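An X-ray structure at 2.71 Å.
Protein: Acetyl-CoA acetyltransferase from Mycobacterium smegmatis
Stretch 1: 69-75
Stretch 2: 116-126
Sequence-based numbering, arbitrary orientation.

Stretch 1, residues 69-75: DTVAGTR
Stretch 2 (116-126) QSPQHLATEFG

A short β-strand packs against an α-helix through van der Waals contacts alone, with no hydrogen bond or salt bridge across the 248 Å² that the two segments bury together. Strand residues 70-73 are extended, with phi between -116° and -139° and psi between 133° and 146°; Thr74 (-79°/150°) and Arg75 (-74°/124°) carry on in loop. The helix, which continues beyond Gly126, runs nearly antiparallel to the strand: the N-to-C directions make 161° and the axes approach to 10.2 Å. Its backbone is regular, with i to i+4 bonds such as Leu121 N to Ser117 O (2.9 Å) and Phe125 N to Leu121 O (2.9 Å), while the bond from Gln119 N to Gln116 O (3.2 Å) is weak.

The register pairs every second residue of the first segment with every fourth of the helix. CA-CA distances are 9.3 Å for Thr70-Phe125, 8.0 Å for Ala72-Leu121 and 6.9 Å for Thr74-Ser117, so the backbones draw closer toward Thr74. Thr70, Ala72 and Thr74 point their CA-to-CB bonds toward the helix, as Ser117, Leu121 and Phe125 do toward the strand. Val71 (chi1 m) points away, and Gly73 has no side chain.

Phe125 (chi1 -70°, chi2 -69°) spans two strand residues: its CE1 lies 4.1 Å from Thr70 CG2 and its CE2 3.9 Å from Ala72 CB, both oblique to the ring. Thr70 (chi1 m) thus offers its methyl to the aromatic ring, while its OG1 is hydrogen-bonded elsewhere in the structure. Ala72, in the middle, is small enough to sit against two large side chains, with its CB also 4.4 Å from Leu121 CG. Leu121 lies between rotamer wells (chi1 -127°, chi2 23°); its CD2 reaches Thr74 CG2 at 4.1 Å.

Thr74 (chi1 p) has the largest area covered by the opposing segment, 54 Å². Its CG2 also lies 3.7 Å from Ser117 OG, a van der Waals contact, and 4.5 Å from Pro118 N; its OG1 bonds elsewhere in the structure. Compact Ser117 (chi1 p) suits the narrow end, and Pro118, sideways to the strand, adds a small buried patch.

Gln119, His120, Ala122 and Thr123 lie out of reach of the strand. Thr123 (chi1 m) returns its hydroxyl to its own helix, OG1 donating to Gln119 O at 3.0 Å. All six residues pointing toward the other segment are buried.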

# COMPACT_ATOMS: atom_id res chain seq x y z
N ASP A 69 2.30 -6.63 -26.77
CA ASP A 69 1.10 -7.38 -26.97
C ASP A 69 0.00 -7.14 -25.91
O ASP A 69 -1.19 -7.39 -26.16
CB ASP A 69 1.39 -8.88 -27.21
CG ASP A 69 2.22 -9.57 -26.06
OD1 ASP A 69 1.76 -9.71 -24.89
OD2 ASP A 69 3.36 -10.02 -26.35
N THR A 70 0.39 -6.64 -24.72
CA THR A 70 -0.58 -6.29 -23.69
C THR A 70 -0.22 -5.01 -23.00
O THR A 70 0.93 -4.80 -22.66
CB THR A 70 -0.70 -7.37 -22.63
OG1 THR A 70 -0.81 -8.62 -23.28
CG2 THR A 70 -1.93 -7.13 -21.77
N VAL A 71 -1.23 -4.16 -22.81
CA VAL A 71 -1.15 -3.02 -21.93
C VAL A 71 -2.12 -3.16 -20.77
O VAL A 71 -3.24 -3.66 -20.91
CB VAL A 71 -1.35 -1.66 -22.62
CG1 VAL A 71 -0.30 -1.46 -23.65
CG2 VAL A 71 -2.70 -1.54 -23.24
N ALA A 72 -1.68 -2.74 -19.61
CA ALA A 72 -2.48 -2.82 -18.47
C ALA A 72 -2.32 -1.48 -17.77
O ALA A 72 -1.21 -0.97 -17.63
CB ALA A 72 -2.05 -4.00 -17.61
N GLY A 73 -3.43 -0.90 -17.37
CA GLY A 73 -3.43 0.33 -16.59
C GLY A 73 -4.08 0.19 -15.23
O GLY A 73 -5.03 -0.58 -15.02
N THR A 74 -3.54 0.91 -14.27
CA THR A 74 -4.23 1.02 -12.97
C THR A 74 -5.37 2.04 -13.03
O THR A 74 -5.34 3.02 -13.76
CB THR A 74 -3.30 1.36 -11.79
OG1 THR A 74 -2.73 2.64 -11.96
CG2 THR A 74 -2.22 0.36 -11.69
N ARG A 75 -6.37 1.77 -12.21
CA ARG A 75 -7.61 2.51 -12.19
C ARG A 75 -7.42 3.89 -11.53
O ARG A 75 -6.89 3.94 -10.42
CB ARG A 75 -8.66 1.69 -11.44
CG ARG A 75 -10.08 2.14 -11.61
CD ARG A 75 -11.11 1.08 -11.08
NE ARG A 75 -11.21 -0.08 -11.97
CZ ARG A 75 -12.01 -0.17 -13.03
NH1 ARG A 75 -12.80 0.83 -13.36
NH2 ARG A 75 -11.99 -1.26 -13.77
N GLN A 116 -2.36 -2.12 -3.87
CA GLN A 116 -1.72 -3.38 -4.18
C GLN A 116 -1.52 -3.59 -5.68
O GLN A 116 -0.63 -4.35 -6.07
CB GLN A 116 -2.52 -4.55 -3.55
CG GLN A 116 -3.70 -5.10 -4.39
CD GLN A 116 -4.90 -4.15 -4.48
OE1 GLN A 116 -5.16 -3.34 -3.58
NE2 GLN A 116 -5.65 -4.27 -5.56
N SER A 117 -2.32 -2.91 -6.51
CA SER A 117 -2.44 -3.28 -7.91
C SER A 117 -1.20 -3.23 -8.77
O SER A 117 -1.04 -4.12 -9.60
CB SER A 117 -3.59 -2.58 -8.61
OG SER A 117 -3.45 -1.18 -8.61
N PRO A 118 -0.31 -2.22 -8.58
CA PRO A 118 0.91 -2.21 -9.42
C PRO A 118 1.73 -3.48 -9.25
O PRO A 118 2.22 -4.05 -10.22
CB PRO A 118 1.70 -1.03 -8.86
CG PRO A 118 0.73 -0.25 -8.16
CD PRO A 118 -0.29 -1.11 -7.63
N GLN A 119 1.85 -3.93 -8.01
CA GLN A 119 2.67 -5.09 -7.72
C GLN A 119 1.94 -6.41 -8.01
O GLN A 119 2.55 -7.34 -8.52
CB GLN A 119 3.29 -5.00 -6.30
CG GLN A 119 4.12 -6.12 -5.93
CD GLN A 119 5.32 -6.21 -6.72
OE1 GLN A 119 5.43 -7.08 -7.56
NE2 GLN A 119 6.25 -5.32 -6.49
N HIS A 120 0.63 -6.45 -7.74
CA HIS A 120 -0.22 -7.56 -8.20
C HIS A 120 -0.12 -7.78 -9.73
O HIS A 120 0.00 -8.91 -10.22
CB HIS A 120 -1.67 -7.34 -7.73
CG HIS A 120 -2.54 -8.57 -7.79
ND1 HIS A 120 -3.16 -9.01 -8.94
CD2 HIS A 120 -2.95 -9.40 -6.80
CE1 HIS A 120 -3.89 -10.08 -8.67
NE2 HIS A 120 -3.77 -10.35 -7.38
N LEU A 121 -0.12 -6.68 -10.46
CA LEU A 121 -0.06 -6.67 -11.90
C LEU A 121 1.27 -7.15 -12.45
O LEU A 121 1.30 -7.96 -13.39
CB LEU A 121 -0.28 -5.23 -12.37
CG LEU A 121 -1.34 -4.87 -13.40
CD1 LEU A 121 -2.48 -5.86 -13.52
CD2 LEU A 121 -1.83 -3.49 -12.99
N ALA A 122 2.36 -6.63 -11.87
CA ALA A 122 3.68 -7.11 -12.24
C ALA A 122 3.84 -8.60 -11.95
O ALA A 122 4.36 -9.31 -12.76
CB ALA A 122 4.75 -6.31 -11.55
N THR A 123 3.37 -9.09 -10.81
CA THR A 123 3.38 -10.51 -10.54
C THR A 123 2.52 -11.34 -11.53
O THR A 123 2.98 -12.36 -12.05
CB THR A 123 3.00 -10.79 -9.09
OG1 THR A 123 3.87 -10.06 -8.22
CG2 THR A 123 3.01 -12.30 -8.77
N GLU A 124 1.29 -10.93 -11.76
CA GLU A 124 0.43 -11.57 -12.73
C GLU A 124 1.01 -11.62 -14.17
O GLU A 124 0.93 -12.65 -14.82
CB GLU A 124 -0.95 -10.90 -12.70
CG GLU A 124 -2.05 -11.55 -13.51
CD GLU A 124 -2.98 -10.51 -14.12
OE1 GLU A 124 -3.44 -9.60 -13.41
OE2 GLU A 124 -3.23 -10.59 -15.32
N PHE A 125 1.61 -10.53 -14.66
CA PHE A 125 2.21 -10.62 -15.98
C PHE A 125 3.53 -11.29 -16.04
O PHE A 125 3.89 -11.80 -17.05
CB PHE A 125 2.15 -9.30 -16.79
CG PHE A 125 0.75 -8.98 -17.24
CD1 PHE A 125 0.13 -9.77 -18.20
CD2 PHE A 125 0.01 -7.97 -16.62
CE1 PHE A 125 -1.20 -9.54 -18.57
CE2 PHE A 125 -1.32 -7.75 -16.95
CZ PHE A 125 -1.93 -8.53 -17.93
N GLY A 126 4.24 -11.33 -14.93
CA GLY A 126 5.41 -12.18 -14.78
C GLY A 126 5.07 -13.63 -15.00
O GLY A 126 5.69 -14.31 -15.80